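Local atomic coordinates of DMATS type aromatic prenyltransferase (Micromonospora olivasterospora, PDB entry 6ZRY), a protein that probably transfers a dimethylallyl group to C6 of the indole of tryptophan, as an aromatic prenyltransferase of the ABBA-barrel type. Residues L4-S7 with D8-G12; G87-A90 with N91-A94. All blocks are in the same frame, centred on the assembly; numbering follows the deposited sequence.

Contact 1: L4-S7 with D8-G12; sequences LSVS and DHLDG
A capping box closes the N-terminus of helix 6-21, built by Ser5 at the N-cap and Asp8 three residues on. Each side chain takes the backbone N-H of the other: Ser5 OG accepts from Asp8 N at 3.0 Å, and Asp8 OD2 accepts from Ser5 N at 2.8 Å. The second bond is almost straight (173°), although the donor meets the oxygen from above the carboxylate plane. Serine suits the N-cap because its short arm, with OG set between the backbone N and carbonyl carbon (chi1 67°), reaches forward to the N-H of Asp8 in the first turn. With OG gone, as in an alanine here, Asp8 N would probably be left without its capping acceptor, and the box would keep only the bond from Ser5 N to the carboxylate. Aspartate fits its place too, since a carboxylate at the start of a helix is likely to be favoured by the helix dipole.

On another face of this first turn, Val6 and Leu10, four residues apart, lie side by side, with CG1 and CD1 3.8 Å apart; Leu32 and Leu36 of helix 26-36 pack against Leu10, and Val39 and Tyr350 against Val6. Beyond the cap, Asp11 forms a salt bridge with Arg29. On the more open side, one water joins Ser7 OG to Asp8 OD1, 2.8 Å from each and donating to the carboxylate.

Contact 2: G87-A90 with N91-A94; sequences GPLA and NLSA
The N-terminal turn of helix 88-106 is closed by Asn91, whose side-chain oxygen reaches back to the N-cap residue, Gly87. Gly87 N donates to Asn91 OD1 at 3.1 Å, coming from above the amide plane, with a C=O...N angle of only 111°, so the donor stands over the carbonyl instead of beyond its end. The first torsion of Asn91 sets this up: CG lies anti to the carbonyl carbon (chi1 -60°), which turns the amide back toward the start of the helix. Asparagine suits the place because its amide oxygen, on a buried side chain, can accept two backbone N-H groups, those of Gly87 and Gly83. Glycine suits the N-cap because a beta carbon there would be crowded by the ring of Pro88.

From this shell outward, OD1 also takes the N-H of Gly83, its stronger partner, in the loop before the helix, while Trp50 and Leu82 pack on the buried Asn91 and Trp50 and Pro125 on Pro88. Along the helix the regular backbone bonds follow, Pro88 O taking Leu92 N and Leu89 O taking Ser93 N. On the exposed side, Leu89 CD1 and Leu92 CD2 meet loosely at 4.4 Å.

In the fold
Both contacts are first turns of helices, yet they belong to different ones: contact 1 opens helix 6-21, contact 2 helix 88-106. Along the chain they come in series, with helix 26-36 and the antiparallel strand pair 61-68 and 71-79 between them. Their centres lie about 22 Å apart and the nearest atoms about 14 Å, so they do not touch. In the ABBA-barrel fold helices surround a closed ring of antiparallel strands, and these two helix starts lie on the outside of it. Each is nevertheless only about 14 Å from the tryptophan held within, measured from the side chains of Leu10 and Asn91, which places them in the enclosing shell, away from the substrate pocket itself.

Contact 1: L4-S7 with D8-G12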
# COMPACT_ATOMS: atom_id res chain seq x y z
N LEU A 4 -20.77 -12.59 -13.58
CA LEU A 4 -19.53 -11.79 -13.57
C LEU A 4 -18.50 -12.53 -12.76
O LEU A 4 -18.87 -13.12 -11.74
CB LEU A 4 -19.83 -10.42 -12.99
CG LEU A 4 -20.69 -9.54 -13.89
CD1 LEU A 4 -21.07 -8.26 -13.19
CD2 LEU A 4 -19.95 -9.23 -15.15
N SER A 5 -17.25 -12.52 -13.22
CA SER A 5 -16.08 -12.97 -12.44
C SER A 5 -15.39 -11.78 -11.74
O SER A 5 -15.61 -10.61 -12.10
CB SER A 5 -15.10 -13.69 -13.31
OG SER A 5 -14.53 -12.79 -14.26
N VAL A 6 -14.50 -12.09 -10.82
CA VAL A 6 -13.63 -11.08 -10.20
C VAL A 6 -12.82 -10.38 -11.29
O VAL A 6 -12.73 -9.17 -11.23
CB VAL A 6 -12.74 -11.70 -9.14
CG1 VAL A 6 -11.81 -10.67 -8.53
CG2 VAL A 6 -13.59 -12.42 -8.09
N SER A 7 -12.24 -11.11 -12.24
CA SER A 7 -11.48 -10.52 -13.37
C SER A 7 -12.37 -9.54 -14.16
O SER A 7 -11.88 -8.43 -14.55
CB SER A 7 -10.91 -11.58 -14.27
OG SER A 7 -10.39 -10.99 -15.47
N ASP A 8 -13.59 -9.94 -14.47
CA ASP A 8 -14.54 -9.10 -15.24
C ASP A 8 -14.64 -7.73 -14.56
O ASP A 8 -14.43 -6.70 -15.26
CB ASP A 8 -15.92 -9.74 -15.34
CG ASP A 8 -16.01 -11.00 -16.18
OD1 ASP A 8 -15.12 -11.24 -16.99
OD2 ASP A 8 -16.95 -11.77 -15.94
N HIS A 9 -14.87 -7.72 -13.24
CA HIS A 9 -15.02 -6.49 -12.43
C HIS A 9 -13.70 -5.71 -12.45
O HIS A 9 -13.71 -4.52 -12.84
CB HIS A 9 -15.48 -6.87 -11.03
CG HIS A 9 -16.00 -5.70 -10.24
ND1 HIS A 9 -17.18 -5.08 -10.56
CD2 HIS A 9 -15.49 -5.04 -9.18
CE1 HIS A 9 -17.38 -4.06 -9.69
NE2 HIS A 9 -16.37 -4.04 -8.86
N LEU A 10 -12.58 -6.34 -12.03
CA LEU A 10 -11.31 -5.61 -11.77
C LEU A 10 -10.66 -5.19 -13.08
O LEU A 10 -10.07 -4.12 -13.13
CB LEU A 10 -10.34 -6.49 -10.99
CG LEU A 10 -10.83 -7.03 -9.65
CD1 LEU A 10 -9.67 -7.59 -8.87
CD2 LEU A 10 -11.54 -6.01 -8.85
N ASP A 11 -10.72 -6.06 -14.09
CA ASP A 11 -10.09 -5.78 -15.40
C ASP A 11 -10.76 -4.53 -15.99
O ASP A 11 -10.06 -3.74 -16.56
CB ASP A 11 -10.20 -6.99 -16.34
CG ASP A 11 -9.58 -6.76 -17.71
OD1 ASP A 11 -8.35 -6.46 -17.77
OD2 ASP A 11 -10.34 -6.85 -18.72
N GLY A 12 -12.08 -4.37 -15.85
CA GLY A 12 -12.80 -3.17 -16.34
C GLY A 12 -12.38 -1.92 -15.61
O GLY A 12 -12.15 -0.91 -16.23
O HOH W 1 -12.36 -10.74 -17.46

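Contact 2: G87-A90 with N91-A94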
# COMPACT_ATOMS: atom_id res chain seq x y z
N GLY A 87 -4.43 -20.27 1.36
CA GLY A 87 -3.84 -20.27 2.70
C GLY A 87 -2.54 -19.49 2.75
O GLY A 87 -1.94 -19.17 1.74
N PRO A 88 -2.03 -19.18 3.96
CA PRO A 88 -0.84 -18.35 4.12
C PRO A 88 0.40 -18.76 3.29
O PRO A 88 1.02 -17.93 2.62
CB PRO A 88 -0.52 -18.53 5.62
CG PRO A 88 -1.87 -18.80 6.27
CD PRO A 88 -2.61 -19.63 5.25
N LEU A 89 0.76 -20.04 3.36
CA LEU A 89 1.98 -20.58 2.70
C LEU A 89 1.74 -20.73 1.19
O LEU A 89 2.62 -20.37 0.43
CB LEU A 89 2.35 -21.91 3.36
CG LEU A 89 3.78 -22.40 3.12
CD1 LEU A 89 4.82 -21.40 3.61
CD2 LEU A 89 3.99 -23.74 3.81
N ALA A 90 0.57 -21.22 0.82
CA ALA A 90 0.14 -21.45 -0.58
C ALA A 90 0.04 -20.09 -1.32
O ALA A 90 0.45 -20.02 -2.49
CB ALA A 90 -1.16 -22.19 -0.58
N ASN A 91 -0.43 -19.05 -0.61
CA ASN A 91 -0.57 -17.67 -1.15
C ASN A 91 0.83 -17.09 -1.40
O ASN A 91 1.05 -16.49 -2.42
CB ASN A 91 -1.38 -16.74 -0.22
CG ASN A 91 -2.80 -17.17 0.08
OD1 ASN A 91 -3.37 -18.07 -0.55
ND2 ASN A 91 -3.42 -16.50 1.06
N LEU A 92 1.74 -17.25 -0.45
CA LEU A 92 3.15 -16.82 -0.59
C LEU A 92 3.76 -17.48 -1.84
O LEU A 92 4.33 -16.75 -2.68
CB LEU A 92 3.91 -17.22 0.69
CG LEU A 92 5.42 -17.12 0.61
CD1 LEU A 92 5.86 -15.74 0.18
CD2 LEU A 92 6.06 -17.50 1.94
N SER A 93 3.64 -18.80 -1.95
CA SER A 93 4.17 -19.58 -3.09
C SER A 93 3.63 -19.03 -4.42
O SER A 93 4.45 -18.74 -5.32
CB SER A 93 3.83 -21.03 -2.95
OG SER A 93 4.47 -21.79 -3.94
N ALA A 94 2.32 -18.83 -4.51
CA ALA A 94 1.64 -18.35 -5.74
C ALA A 94 2.10 -16.90 -6.04
O ALA A 94 2.37 -16.57 -7.22
CB ALA A 94 0.12 -18.46 -5.59